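Long-range contact in putative decarboxylase involved in desferrioxamine biosynthesis (Erwinia amylovora, PDB 5O5C), which probably decarboxylates lysine with the help of pyridoxal 5'-phosphate, as a group II decarboxylase of the desferrioxamine siderophore pathway: residues G292-V297 / K320-T325. Residues are numbered along the deposited sequence; the frame is centred on the assembly and turned at random.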
ATOM      1  N   GLY B 292      10.319  30.739   6.128  1.00 28.14           N
ATOM      2  CA  GLY B 292      10.591  29.454   6.848  1.00 31.42           C
ATOM      3  C   GLY B 292       9.736  28.231   6.516  1.00 30.10           C
ATOM      4  O   GLY B 292       9.587  27.298   7.340  1.00 30.45           O
ATOM      5  N   MET B 293       9.153  28.218   5.331  1.00 27.76           N
ATOM      6  CA  MET B 293       8.153  27.184   4.996  1.00 29.52           C
ATOM      7  C   MET B 293       8.748  25.914   4.424  1.00 23.67           C
ATOM      8  O   MET B 293       9.786  25.945   3.827  1.00 26.21           O
ATOM      9  CB  MET B 293       7.113  27.731   4.023  1.00 32.33           C
ATOM     10  CG  MET B 293       6.198  28.733   4.685  1.00 35.87           C
ATOM     11  SD  MET B 293       4.759  29.012   3.695  1.00 37.39           S
ATOM     12  CE  MET B 293       5.399  29.966   2.315  1.00 37.81           C
ATOM     13  N   TRP B 294       8.035  24.804   4.599  1.00 25.67           N
ATOM     14  CA  TRP B 294       8.418  23.520   4.064  1.00 25.12           C
ATOM     15  C   TRP B 294       8.050  23.570   2.576  1.00 25.68           C
ATOM     16  O   TRP B 294       6.945  23.993   2.248  1.00 25.30           O
ATOM     17  CB  TRP B 294       7.638  22.402   4.767  1.00 27.38           C
ATOM     18  CG  TRP B 294       7.949  21.016   4.315  1.00 31.83           C
ATOM     19  CD1 TRP B 294       7.584  20.406   3.126  1.00 36.59           C
ATOM     20  CD2 TRP B 294       8.722  20.065   5.019  1.00 32.00           C
ATOM     21  NE1 TRP B 294       8.081  19.116   3.081  1.00 34.19           N
ATOM     22  CE2 TRP B 294       8.766  18.882   4.235  1.00 33.33           C
ATOM     23  CE3 TRP B 294       9.349  20.077   6.260  1.00 29.94           C
ATOM     24  CZ2 TRP B 294       9.412  17.732   4.662  1.00 32.21           C
ATOM     25  CZ3 TRP B 294       9.980  18.982   6.659  1.00 30.95           C
ATOM     26  CH2 TRP B 294      10.024  17.803   5.860  1.00 34.34           C
ATOM     27  N   MET B 295       8.981  23.174   1.713  1.00 23.91           N
ATOM     28  CA  MET B 295       8.688  22.967   0.307  1.00 25.34           C
ATOM     29  C   MET B 295       8.549  21.491  -0.005  1.00 23.91           C
ATOM     30  O   MET B 295       9.492  20.681   0.132  1.00 22.77           O
ATOM     31  CB  MET B 295       9.725  23.586  -0.608  1.00 28.14           C
ATOM     32  CG  MET B 295       9.212  23.835  -2.016  1.00 32.89           C
ATOM     33  SD  MET B 295      10.568  24.130  -3.159  1.00 39.62           S
ATOM     34  CE  MET B 295       9.722  24.180  -4.725  1.00 33.91           C
ATOM     35  N   HIS B 296       7.353  21.136  -0.431  1.00 21.75           N
ATOM     36  CA  HIS B 296       7.124  19.801  -0.898  1.00 23.01           C
ATOM     37  C   HIS B 296       6.920  19.826  -2.407  1.00 24.39           C
ATOM     38  O   HIS B 296       6.097  20.586  -2.930  1.00 28.72           O
ATOM     39  CB  HIS B 296       5.932  19.209  -0.195  1.00 23.37           C
ATOM     40  CG  HIS B 296       5.489  17.931  -0.796  1.00 23.55           C
ATOM     41  ND1 HIS B 296       6.326  16.847  -0.877  1.00 20.93           N
ATOM     42  CD2 HIS B 296       4.324  17.567  -1.385  1.00 23.65           C
ATOM     43  CE1 HIS B 296       5.668  15.845  -1.407  1.00 20.91           C
ATOM     44  NE2 HIS B 296       4.469  16.264  -1.777  1.00 23.04           N
ATOM     45  N   VAL B 297       7.700  19.031  -3.121  1.00 22.60           N
ATOM     46  CA  VAL B 297       7.470  18.884  -4.562  1.00 22.79           C
ATOM     47  C   VAL B 297       6.668  17.623  -4.822  1.00 20.54           C
ATOM     48  O   VAL B 297       7.128  16.533  -4.490  1.00 22.68           O
ATOM     49  CB  VAL B 297       8.787  18.927  -5.340  1.00 21.17           C
ATOM     50  CG1 VAL B 297       8.612  18.504  -6.783  1.00 24.72           C
ATOM     51  CG2 VAL B 297       9.299  20.334  -5.296  1.00 22.87           C
ATOM     52  N   LYS B 320      15.898  21.735  -4.581  1.00 25.16           N
ATOM     53  CA  LYS B 320      15.730  22.626  -3.458  1.00 26.25           C
ATOM     54  C   LYS B 320      14.647  22.141  -2.445  1.00 25.45           C
ATOM     55  O   LYS B 320      14.653  22.534  -1.313  1.00 26.11           O
ATOM     56  CB  LYS B 320      15.451  24.045  -3.972  1.00 26.22           C
ATOM     57  CG  LYS B 320      16.560  24.636  -4.862  1.00 27.71           C
ATOM     58  CD  LYS B 320      16.127  26.026  -5.379  1.00 28.50           C
ATOM     59  CE  LYS B 320      17.274  26.790  -6.010  1.00 27.54           C
ATOM     60  NZ  LYS B 320      16.747  27.827  -6.946  1.00 29.00           N
ATOM     61  N   ALA B 321      13.776  21.242  -2.849  1.00 26.17           N
ATOM     62  CA  ALA B 321      12.645  20.772  -2.018  1.00 26.49           C
ATOM     63  C   ALA B 321      13.036  20.291  -0.593  1.00 25.06           C
ATOM     64  O   ALA B 321      14.127  19.852  -0.365  1.00 23.33           O
ATOM     65  CB  ALA B 321      11.931  19.665  -2.763  1.00 26.54           C
ATOM     66  N   ASP B 322      12.118  20.379   0.356  1.00 29.58           N
ATOM     67  CA  ASP B 322      12.295  19.707   1.650  1.00 28.51           C
ATOM     68  C   ASP B 322      11.850  18.245   1.549  1.00 27.59           C
ATOM     69  O   ASP B 322      12.519  17.351   2.158  1.00 22.98           O
ATOM     70  CB  ASP B 322      11.573  20.472   2.750  1.00 31.82           C
ATOM     71  CG  ASP B 322      12.182  21.817   2.965  1.00 31.98           C
ATOM     72  OD1 ASP B 322      13.329  21.814   3.396  1.00 34.22           O
ATOM     73  OD2 ASP B 322      11.557  22.841   2.625  1.00 35.53           O
ATOM     74  N   SER B 323      10.764  18.014   0.777  1.00 24.41           N
ATOM     75  CA  SER B 323      10.338  16.653   0.324  1.00 22.41           C
ATOM     76  C   SER B 323       9.896  16.530  -1.109  1.00 21.51           C
ATOM     77  O   SER B 323       9.560  17.517  -1.748  1.00 20.54           O
ATOM     78  CB  SER B 323       9.172  16.129   1.144  1.00 24.15           C
ATOM     79  OG  SER B 323       8.126  17.085   1.195  1.00 20.81           O
ATOM     80  N   VAL B 324       9.872  15.281  -1.589  1.00 17.63           N
ATOM     81  CA  VAL B 324       9.529  14.974  -2.967  1.00 18.21           C
ATOM     82  C   VAL B 324       8.745  13.664  -3.007  1.00 18.60           C
ATOM     83  O   VAL B 324       9.173  12.636  -2.380  1.00 18.68           O
ATOM     84  CB  VAL B 324      10.742  14.820  -3.928  1.00 17.03           C
ATOM     85  CG1 VAL B 324      10.262  14.668  -5.369  1.00 17.17           C
ATOM     86  CG2 VAL B 324      11.702  15.975  -3.875  1.00 16.89           C
ATOM     87  N   THR B 325       7.629  13.685  -3.715  1.00 17.31           N
ATOM     88  CA  THR B 325       6.901  12.464  -4.001  1.00 20.58           C
ATOM     89  C   THR B 325       7.101  12.054  -5.459  1.00 20.78           C
ATOM     90  O   THR B 325       7.001  12.871  -6.370  1.00 19.19           O
ATOM     91  CB  THR B 325       5.394  12.571  -3.751  1.00 20.67           C
ATOM     92  OG1 THR B 325       4.828  13.475  -4.713  1.00 32.98           O
ATOM     93  CG2 THR B 325       5.111  13.021  -2.499  1.00 17.81           C
TER
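Trp294 and His296 each turn one ring nitrogen to the hydroxyl of Ser323. The residues belong to neighbouring parallel strands, 294-299 and 323-327, in the seven-stranded mixed sheet of the fold type I PLP-dependent enzymes. Trp294 NE1 donates to Ser323 OG at 2.8 Å, almost in the indole plane. His296 ND1 is hydrogen-bonded to the same oxygen at 2.8 Å, and the proton may come from either side. A chi1 of 51° sets Ser323 OG between its own backbone N and carbonyl carbon, where both rings can grip it. His296 NE2 is hydrogen-bonded to Asn174 OD1 of helix 170-189, so both ring nitrogens are engaged.

Asp322 CB lies over one face of the indole, 3.6 Å from the centroid of the five-membered ring, as a CH-pi contact. The carboxylate plane is turned 45° from the ring. Asp322 OD2 accepts from Met295 N through the anti lone pair, in a nearly straight bond (176°). Met295 O takes two N-H groups, from Asp322 and Ser323. Beyond this, Val297 N donates to Ser323 O in the parallel ladder. On the face of the sheet that carries Val297 and Val324, Val297 CG2 packs on Ala321 CB. The strands lead toward the cofactor: the side chain of Thr325 is about 5 Å from the bound PLP. Thr325 N donates to Val297 O at 3.0 Å.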